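Cag38821 (Sulfolobus islandicus rod-shaped virus 1, PDB 2X48) is of unknown function but contains a helix-turn-helix unit following a small beta hairpin and a helix, consistent with a role in binding DNA. Local coordinates at residues K2-V7 / R11-S16; H25-M30 / A38-V43; Q36-N39 / S44-K47. All blocks are in the same frame, centred on the assembly; numbering follows the deposited sequence.

Contact 1 (K2-V7 / R11-S16); sequences KKEIQV and RYYVES. With PO4 (phosphate ion), chain D.
I5 and Y12 form the hydrogen-bonded pair at the middle of this antiparallel hairpin, each backbone amide bonding to the other's carbonyl. I5 N reaches Y12 O at 2.9 Å on an almost straight line (175° at the hydrogen), and Y12 N returns to I5 O at 2.9 Å. The K3–V14 pair is less even: V14 N gives K3 O a firm bond of 2.8 Å, whereas the reverse bond from K3 N to V14 O is weak. Between them the non-hydrogen-bonded pair E4–Y13 sets its side chains on the face shared with Q6 and R11. On that face R11 NH1 donates to O2 of a phosphate ion at 2.8 Å; the ion, probably from the crystallisation liquor, sits too close to the guanidinium for its position to be exact.

The other face looks into the protein. There I5 CD1 meets V14 CG2 at 4.0 Å, the two side chains crossing at an angle. With CG anti to its carbonyl carbon (chi1 -52°), Y12 lays one ring edge beside I5 O and V7 CB. Its hydroxyl bonds to E26, while its ring and V14 lean on helix 17-29. Backbone bonding thus fixes the strand pairing, and side-chain alternation separates a polar, largely exposed face from a mainly apolar one that seats the hairpin on the helices, with K3 NZ bonding to L41 O and Y12 to E26.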
loop_
_atom_site.group_PDB
_atom_site.type_symbol
_atom_site.label_atom_id
_atom_site.label_comp_id
_atom_site.label_asym_id
_atom_site.label_seq_id
_atom_site.Cartn_x
_atom_site.Cartn_y
_atom_site.Cartn_z
ATOM N N LYS A 2 -12.334 -5.994 -4.928
ATOM C CA LYS A 2 -11.433 -6.027 -6.094
ATOM C C LYS A 2 -11.135 -4.592 -6.574
ATOM O O LYS A 2 -12.046 -3.800 -6.799
ATOM C CB LYS A 2 -12.006 -6.894 -7.220
ATOM C CG LYS A 2 -10.987 -7.236 -8.321
ATOM C CD LYS A 2 -11.375 -8.499 -9.113
ATOM C CE LYS A 2 -12.806 -8.445 -9.671
ATOM N NZ LYS A 2 -13.090 -9.545 -10.645
ATOM N N LYS A 3 -9.853 -4.274 -6.731
ATOM C CA LYS A 3 -9.396 -2.880 -6.785
ATOM C C LYS A 3 -7.962 -2.795 -7.337
ATOM O O LYS A 3 -7.110 -3.616 -6.987
ATOM C CB LYS A 3 -9.512 -2.303 -5.361
ATOM C CG LYS A 3 -8.621 -1.138 -4.955
ATOM C CD LYS A 3 -8.888 -0.808 -3.463
ATOM C CE LYS A 3 -7.895 0.204 -2.868
ATOM N NZ LYS A 3 -8.099 0.461 -1.412
ATOM N N GLU A 4 -7.699 -1.816 -8.200
ATOM C CA GLU A 4 -6.385 -1.681 -8.852
ATOM C C GLU A 4 -5.676 -0.365 -8.492
ATOM O O GLU A 4 -6.206 0.712 -8.738
ATOM C CB GLU A 4 -6.554 -1.777 -10.368
ATOM C CG GLU A 4 -5.251 -1.879 -11.135
ATOM C CD GLU A 4 -5.420 -1.626 -12.622
ATOM O OE1 GLU A 4 -6.291 -2.263 -13.264
ATOM O OE2 GLU A 4 -4.667 -0.782 -13.146
ATOM N N ILE A 5 -4.464 -0.461 -7.947
ATOM C CA ILE A 5 -3.724 0.712 -7.451
ATOM C C ILE A 5 -2.585 1.129 -8.395
ATOM O O ILE A 5 -1.695 0.337 -8.697
ATOM C CB ILE A 5 -3.141 0.428 -6.041
ATOM C CG1 ILE A 5 -4.280 0.002 -5.097
ATOM C CG2 ILE A 5 -2.386 1.642 -5.524
ATOM C CD1 ILE A 5 -3.943 -0.009 -3.645
ATOM N N GLN A 6 -2.614 2.374 -8.859
ATOM C CA GLN A 6 -1.616 2.861 -9.825
ATOM C C GLN A 6 -0.620 3.811 -9.171
ATOM O O GLN A 6 -0.986 4.901 -8.711
ATOM C CB GLN A 6 -2.284 3.525 -11.044
ATOM C CG GLN A 6 -1.357 4.483 -11.809
ATOM C CD GLN A 6 -1.459 4.365 -13.312
ATOM O OE1 GLN A 6 -2.418 4.846 -13.934
ATOM N NE2 GLN A 6 -0.448 3.741 -13.916
ATOM N N VAL A 7 0.639 3.372 -9.143
ATOM C CA VAL A 7 1.777 4.192 -8.712
ATOM C C VAL A 7 2.817 4.203 -9.825
ATOM O O VAL A 7 3.399 3.161 -10.130
ATOM C CB VAL A 7 2.423 3.635 -7.426
ATOM C CG1 VAL A 7 3.773 4.320 -7.148
ATOM C CG2 VAL A 7 1.477 3.804 -6.246
ATOM N N ARG A 11 1.043 -1.115 -11.650
ATOM C CA ARG A 11 -0.318 -1.255 -11.144
ATOM C C ARG A 11 -0.467 -2.527 -10.345
ATOM O O ARG A 11 -0.198 -3.612 -10.850
ATOM C CB ARG A 11 -1.300 -1.277 -12.282
ATOM C CG ARG A 11 -1.161 -0.074 -13.144
ATOM C CD ARG A 11 -2.161 -0.090 -14.242
ATOM N NE ARG A 11 -1.566 0.357 -15.481
ATOM C CZ ARG A 11 -2.189 0.324 -16.647
ATOM N NH1 ARG A 11 -3.444 -0.128 -16.730
ATOM N NH2 ARG A 11 -1.553 0.760 -17.730
ATOM N N TYR A 12 -0.900 -2.388 -9.098
ATOM C CA TYR A 12 -1.046 -3.525 -8.200
ATOM C C TYR A 12 -2.515 -3.930 -8.118
ATOM O O TYR A 12 -3.370 -3.097 -7.827
ATOM C CB TYR A 12 -0.513 -3.166 -6.810
ATOM C CG TYR A 12 0.893 -2.599 -6.810
ATOM C CD1 TYR A 12 1.122 -1.233 -7.007
ATOM C CD2 TYR A 12 1.992 -3.427 -6.611
ATOM C CE1 TYR A 12 2.423 -0.713 -7.006
ATOM C CE2 TYR A 12 3.288 -2.920 -6.603
ATOM C CZ TYR A 12 3.499 -1.566 -6.803
ATOM O OH TYR A 12 4.787 -1.085 -6.809
ATOM N N TYR A 13 -2.800 -5.200 -8.397
ATOM C CA TYR A 13 -4.161 -5.735 -8.318
ATOM C C TYR A 13 -4.400 -6.238 -6.888
ATOM O O TYR A 13 -3.760 -7.200 -6.447
ATOM C CB TYR A 13 -4.369 -6.883 -9.316
ATOM C CG TYR A 13 -4.355 -6.488 -10.791
ATOM C CD1 TYR A 13 -3.191 -6.025 -11.414
ATOM C CD2 TYR A 13 -5.501 -6.622 -11.579
ATOM C CE1 TYR A 13 -3.182 -5.680 -12.766
ATOM C CE2 TYR A 13 -5.497 -6.279 -12.935
ATOM C CZ TYR A 13 -4.334 -5.808 -13.517
ATOM O OH TYR A 13 -4.334 -5.475 -14.855
ATOM N N VAL A 14 -5.319 -5.579 -6.181
ATOM C CA VAL A 14 -5.614 -5.858 -4.770
ATOM C C VAL A 14 -6.944 -6.586 -4.660
ATOM O O VAL A 14 -7.942 -6.148 -5.220
ATOM C CB VAL A 14 -5.699 -4.540 -3.965
ATOM C CG1 VAL A 14 -6.481 -4.719 -2.684
ATOM C CG2 VAL A 14 -4.309 -4.012 -3.688
ATOM N N GLU A 15 -6.950 -7.693 -3.934
ATOM C CA GLU A 15 -8.138 -8.539 -3.797
ATOM C C GLU A 15 -8.486 -8.831 -2.321
ATOM O O GLU A 15 -9.525 -9.418 -2.030
ATOM C CB GLU A 15 -7.867 -9.852 -4.541
ATOM C CG GLU A 15 -8.984 -10.342 -5.433
ATOM C CD GLU A 15 -8.517 -11.385 -6.440
ATOM O OE1 GLU A 15 -7.333 -11.350 -6.848
ATOM O OE2 GLU A 15 -9.343 -12.238 -6.838
ATOM N N SER A 16 -7.611 -8.415 -1.406
ATOM C CA SER A 16 -7.679 -8.785 0.011
ATOM C C SER A 16 -6.719 -7.892 0.794
ATOM O O SER A 16 -5.918 -7.160 0.201
ATOM C CB SER A 16 -7.260 -10.245 0.209
ATOM O OG SER A 16 -5.856 -10.397 0.036
HETATM P P PO4 D . -4.237 2.354 -18.901
HETATM O O1 PO4 D . -5.645 2.707 -18.504
HETATM O O2 PO4 D . -4.231 0.876 -19.208
HETATM O O3 PO4 D . -3.769 3.122 -20.119
HETATM O O4 PO4 D . -3.335 2.706 -17.738
#

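Contact 2 (H25-M30 / A38-V43); sequences HELAKM and ANALGV
L27 and A40 mark the nearest approach of the two backbones, their CA atoms 9.3 Å apart where the C-terminal part of helix 17-29 faces the last turn of helix 34-41. At such a separation the gap is bridged by side chains, and a single methyl group does the bridging. L27 CD1 touches A40 CB at 4.3 Å and L41 CD2 at 4.4 Å, so one branch of the leucine contacts two successive residues of the opposite helix. The chi2 of L27 (172°) puts this methyl anti to CA, at full stretch toward its partners. The other branch, CD2, turns to the hairpin, where it comes within 3.8 Å of V7 CG2. L41 has further neighbours: L20, V23 and A24 of helix 17-29 and I5 of strand 3-7, the last met by the same CD2 that touches L27.

The backbone of the second segment changes course just after this contact. A38 O accepts from both G42 N (2.9 Å) and V43 N (3.2 Å), and G42 takes a left-handed conformation (phi 77°) that ends helix 34-41 and turns the chain toward the next helix. At the margin, H25 NE2 bonds to Y51 O and so ties helix 17-29 to helix 45-52.

Across the contact itself the chemistry is purely apolar and the buried area small, 72 Å² in all. With no polar pair between these segments, L27 meets A40 and L41 in loose van der Waals packing, one part of the hydrophobic core that the helices and the hairpin enclose.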
loop_
_atom_site.group_PDB
_atom_site.type_symbol
_atom_site.label_atom_id
_atom_site.label_comp_id
_atom_site.label_asym_id
_atom_site.label_seq_id
_atom_site.Cartn_x
_atom_site.Cartn_y
_atom_site.Cartn_z
ATOM N N HIS A 25 4.458 -2.774 1.568
ATOM C CA HIS A 25 5.884 -3.164 1.654
ATOM C C HIS A 25 6.681 -2.707 0.439
ATOM O O HIS A 25 7.801 -2.216 0.598
ATOM C CB HIS A 25 6.068 -4.684 1.809
ATOM C CG HIS A 25 5.688 -5.220 3.157
ATOM N ND1 HIS A 25 5.499 -6.568 3.392
ATOM C CD2 HIS A 25 5.453 -4.596 4.337
ATOM C CE1 HIS A 25 5.177 -6.749 4.660
ATOM N NE2 HIS A 25 5.141 -5.569 5.255
ATOM N N GLU A 26 6.122 -2.881 -0.761
ATOM C CA GLU A 26 6.809 -2.455 -1.992
ATOM C C GLU A 26 6.986 -0.947 -2.045
ATOM O O GLU A 26 8.037 -0.449 -2.440
ATOM C CB GLU A 26 6.084 -2.920 -3.266
ATOM C CG GLU A 26 6.553 -4.278 -3.806
ATOM C CD GLU A 26 6.588 -4.368 -5.338
ATOM O OE1 GLU A 26 6.570 -5.516 -5.833
ATOM O OE2 GLU A 26 6.646 -3.324 -6.048
ATOM N N LEU A 27 5.955 -0.214 -1.670
ATOM C CA LEU A 27 6.007 1.234 -1.807
ATOM C C LEU A 27 7.006 1.828 -0.808
ATOM O O LEU A 27 7.722 2.786 -1.123
ATOM C CB LEU A 27 4.607 1.839 -1.658
ATOM C CG LEU A 27 3.612 1.425 -2.746
ATOM C CD1 LEU A 27 2.202 1.915 -2.399
ATOM C CD2 LEU A 27 4.033 1.938 -4.131
ATOM N N ALA A 28 7.070 1.247 0.382
ATOM C CA ALA A 28 8.039 1.676 1.391
ATOM C C ALA A 28 9.455 1.502 0.869
ATOM O O ALA A 28 10.273 2.415 0.950
ATOM C CB ALA A 28 7.851 0.879 2.693
ATOM N N LYS A 29 9.739 0.320 0.338
ATOM C CA LYS A 29 11.052 0.025 -0.248
ATOM C C LYS A 29 11.391 1.002 -1.383
ATOM O O LYS A 29 12.555 1.321 -1.590
ATOM C CB LYS A 29 11.122 -1.427 -0.756
ATOM C CG LYS A 29 11.222 -2.509 0.342
ATOM C CD LYS A 29 11.361 -3.902 -0.271
ATOM C CE LYS A 29 11.616 -4.994 0.767
ATOM N NZ LYS A 29 10.352 -5.535 1.360
ATOM N N MET A 30 10.380 1.475 -2.110
ATOM C CA MET A 30 10.536 2.466 -3.182
ATOM C C MET A 30 10.646 3.885 -2.626
ATOM O O MET A 30 10.739 4.844 -3.380
ATOM C CB MET A 30 9.338 2.416 -4.141
ATOM C CG MET A 30 9.247 1.178 -5.020
ATOM S SD MET A 30 7.880 1.319 -6.194
ATOM C CE MET A 30 8.445 2.691 -7.197
ATOM N N ALA A 38 -0.641 5.606 2.602
ATOM C CA ALA A 38 -2.011 5.628 3.087
ATOM C C ALA A 38 -2.979 6.174 2.037
ATOM O O ALA A 38 -4.065 5.625 1.844
ATOM C CB ALA A 38 -2.093 6.447 4.364
ATOM N N ASN A 39 -2.599 7.255 1.366
ATOM C CA ASN A 39 -3.436 7.801 0.302
ATOM C C ASN A 39 -3.511 6.878 -0.900
ATOM O O ASN A 39 -4.566 6.758 -1.516
ATOM C CB ASN A 39 -2.964 9.195 -0.126
ATOM C CG ASN A 39 -3.500 10.284 0.782
ATOM O OD1 ASN A 39 -2.871 10.624 1.786
ATOM N ND2 ASN A 39 -4.688 10.813 0.458
ATOM N N ALA A 40 -2.399 6.229 -1.231
ATOM C CA ALA A 40 -2.352 5.340 -2.391
ATOM C C ALA A 40 -3.262 4.114 -2.228
ATOM O O ALA A 40 -3.855 3.653 -3.206
ATOM C CB ALA A 40 -0.923 4.903 -2.666
ATOM N N LEU A 41 -3.372 3.618 -0.994
ATOM C CA LEU A 41 -4.101 2.381 -0.678
ATOM C C LEU A 41 -5.515 2.619 -0.119
ATOM O O LEU A 41 -6.331 1.691 -0.058
ATOM C CB LEU A 41 -3.305 1.544 0.339
ATOM C CG LEU A 41 -1.870 1.114 0.001
ATOM C CD1 LEU A 41 -1.343 0.167 1.056
ATOM C CD2 LEU A 41 -1.798 0.466 -1.355
ATOM N N GLY A 42 -5.802 3.844 0.307
ATOM C CA GLY A 42 -7.122 4.174 0.837
ATOM C C GLY A 42 -7.339 3.689 2.257
ATOM O O GLY A 42 -8.468 3.390 2.658
ATOM N N VAL A 43 -6.248 3.620 3.014
ATOM C CA VAL A 43 -6.292 3.295 4.436
ATOM C C VAL A 43 -5.696 4.446 5.252
ATOM O O VAL A 43 -5.274 5.464 4.696
ATOM C CB VAL A 43 -5.542 1.976 4.744
ATOM C CG1 VAL A 43 -6.168 0.826 3.978
ATOM C CG2 VAL A 43 -4.056 2.104 4.425
#

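Contact 3 (Q36-N39 / S44-K47); sequences QIAN and SERK
The turn of a helix-turn-helix unit brings A38, in helix 34-41, against S44 and E45, where helix 45-52 begins. The methyl group of A38 points at the incoming chain: its CB lies 3.9 Å from S44 C and equally 3.9 Å from E45 N, so it rests on the peptide unit that joins those two residues. E45 adds the aliphatic part of its side chain, with CG 4.0 Å from A38 CB. That methylene is anti to the E45 carbonyl carbon (chi1 -65°), which carries the chain back alongside helix 34-41. Extended beyond CG, the side chain takes its carboxylate outward beside V34 and Q35.

S44 turns its side chain away from A38 and serves helix 45-52 instead. As the N-cap, its OG accepts from K47 N at 3.3 Å, a weak but nearly straight bond (170°). One residue before A38, I37 packs on A24, L27 and A28 of helix 17-29, and both I37 and A38 reach V48 of helix 45-52.

A small residue where helix 34-41 meets the start of helix 45-52, followed four positions later by the glycine of the turn, G42, is the classical helix-turn-helix pattern. By analogy helix 45-52, with R46, K47, R49 and R50, is probably the recognition helix.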
loop_
_atom_site.group_PDB
_atom_site.type_symbol
_atom_site.label_atom_id
_atom_site.label_comp_id
_atom_site.label_asym_id
_atom_site.label_seq_id
_atom_site.Cartn_x
_atom_site.Cartn_y
_atom_site.Cartn_z
ATOM N N GLN A 36 1.993 8.981 2.135
ATOM C CA GLN A 36 1.809 8.685 0.722
ATOM C C GLN A 36 1.308 7.260 0.479
ATOM O O GLN A 36 0.575 7.022 -0.473
ATOM C CB GLN A 36 3.118 8.926 -0.049
ATOM C CG GLN A 36 3.465 10.409 -0.266
ATOM C CD GLN A 36 4.924 10.653 -0.644
ATOM O OE1 GLN A 36 5.715 9.727 -0.769
ATOM N NE2 GLN A 36 5.278 11.909 -0.825
ATOM N N ILE A 37 1.712 6.312 1.318
ATOM C CA ILE A 37 1.227 4.928 1.198
ATOM C C ILE A 37 -0.253 4.846 1.582
ATOM O O ILE A 37 -1.024 4.140 0.942
ATOM C CB ILE A 37 2.074 3.931 2.042
ATOM C CG1 ILE A 37 3.475 3.809 1.445
ATOM C CG2 ILE A 37 1.432 2.553 2.052
ATOM C CD1 ILE A 37 4.467 3.115 2.332
ATOM N N ALA A 38 -0.641 5.606 2.602
ATOM C CA ALA A 38 -2.011 5.628 3.087
ATOM C C ALA A 38 -2.979 6.174 2.037
ATOM O O ALA A 38 -4.065 5.625 1.844
ATOM C CB ALA A 38 -2.093 6.447 4.364
ATOM N N ASN A 39 -2.599 7.255 1.366
ATOM C CA ASN A 39 -3.436 7.801 0.302
ATOM C C ASN A 39 -3.511 6.878 -0.900
ATOM O O ASN A 39 -4.566 6.758 -1.516
ATOM C CB ASN A 39 -2.964 9.195 -0.126
ATOM C CG ASN A 39 -3.500 10.284 0.782
ATOM O OD1 ASN A 39 -2.871 10.624 1.786
ATOM N ND2 ASN A 39 -4.688 10.813 0.458
ATOM N N SER A 44 -5.690 4.285 6.572
ATOM C CA SER A 44 -5.123 5.284 7.472
ATOM C C SER A 44 -3.623 5.073 7.638
ATOM O O SER A 44 -3.086 4.023 7.298
ATOM C CB SER A 44 -5.809 5.232 8.837
ATOM O OG SER A 44 -5.522 4.020 9.506
ATOM N N GLU A 45 -2.956 6.093 8.165
ATOM C CA GLU A 45 -1.530 6.018 8.448
ATOM C C GLU A 45 -1.233 4.975 9.532
ATOM O O GLU A 45 -0.183 4.343 9.510
ATOM C CB GLU A 45 -0.985 7.398 8.839
ATOM C CG GLU A 45 -1.064 8.422 7.699
ATOM C CD GLU A 45 -0.305 9.714 7.980
ATOM O OE1 GLU A 45 0.867 9.648 8.406
ATOM O OE2 GLU A 45 -0.882 10.802 7.749
ATOM N N ARG A 46 -2.171 4.777 10.453
ATOM C CA ARG A 46 -2.034 3.754 11.488
ATOM C C ARG A 46 -1.999 2.343 10.907
ATOM O O ARG A 46 -1.145 1.543 11.287
ATOM C CB ARG A 46 -3.153 3.884 12.519
ATOM C CG ARG A 46 -3.005 5.125 13.357
ATOM C CD ARG A 46 -4.225 5.396 14.223
ATOM N NE ARG A 46 -4.401 4.418 15.294
ATOM C CZ ARG A 46 -3.668 4.360 16.407
ATOM N NH1 ARG A 46 -2.662 5.208 16.614
ATOM N NH2 ARG A 46 -3.940 3.434 17.322
ATOM N N LYS A 47 -2.923 2.044 9.996
ATOM C CA LYS A 47 -2.931 0.754 9.296
ATOM C C LYS A 47 -1.607 0.515 8.562
ATOM O O LYS A 47 -1.026 -0.568 8.645
ATOM C CB LYS A 47 -4.090 0.690 8.295
ATOM C CG LYS A 47 -5.434 0.336 8.900
ATOM C CD LYS A 47 -5.556 -1.161 9.148
ATOM C CE LYS A 47 -6.947 -1.531 9.621
ATOM N NZ LYS A 47 -7.039 -2.958 10.042
#

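Read together, the contacts run from the hairpin through the core to the probable DNA-binding unit. Contact 1 and contact 2 have centres about 11 Å apart and touch directly: besides the polar links made by K3 and Y12, the hairpin packs on the end of helix 34-41, with I5 CG2 3.4 Å from A40 O. Contact 2 and contact 3, with centres about 7 Å apart, share A38 and N39 on helix 34-41, and L27 CB packs on I37 CG1 at 3.8 Å. Contacts 1 and 3 lie on opposite sides of the chain's centre and do not touch, their nearest atoms about 7 Å apart; contact 2 touches both and lies between them in the fold.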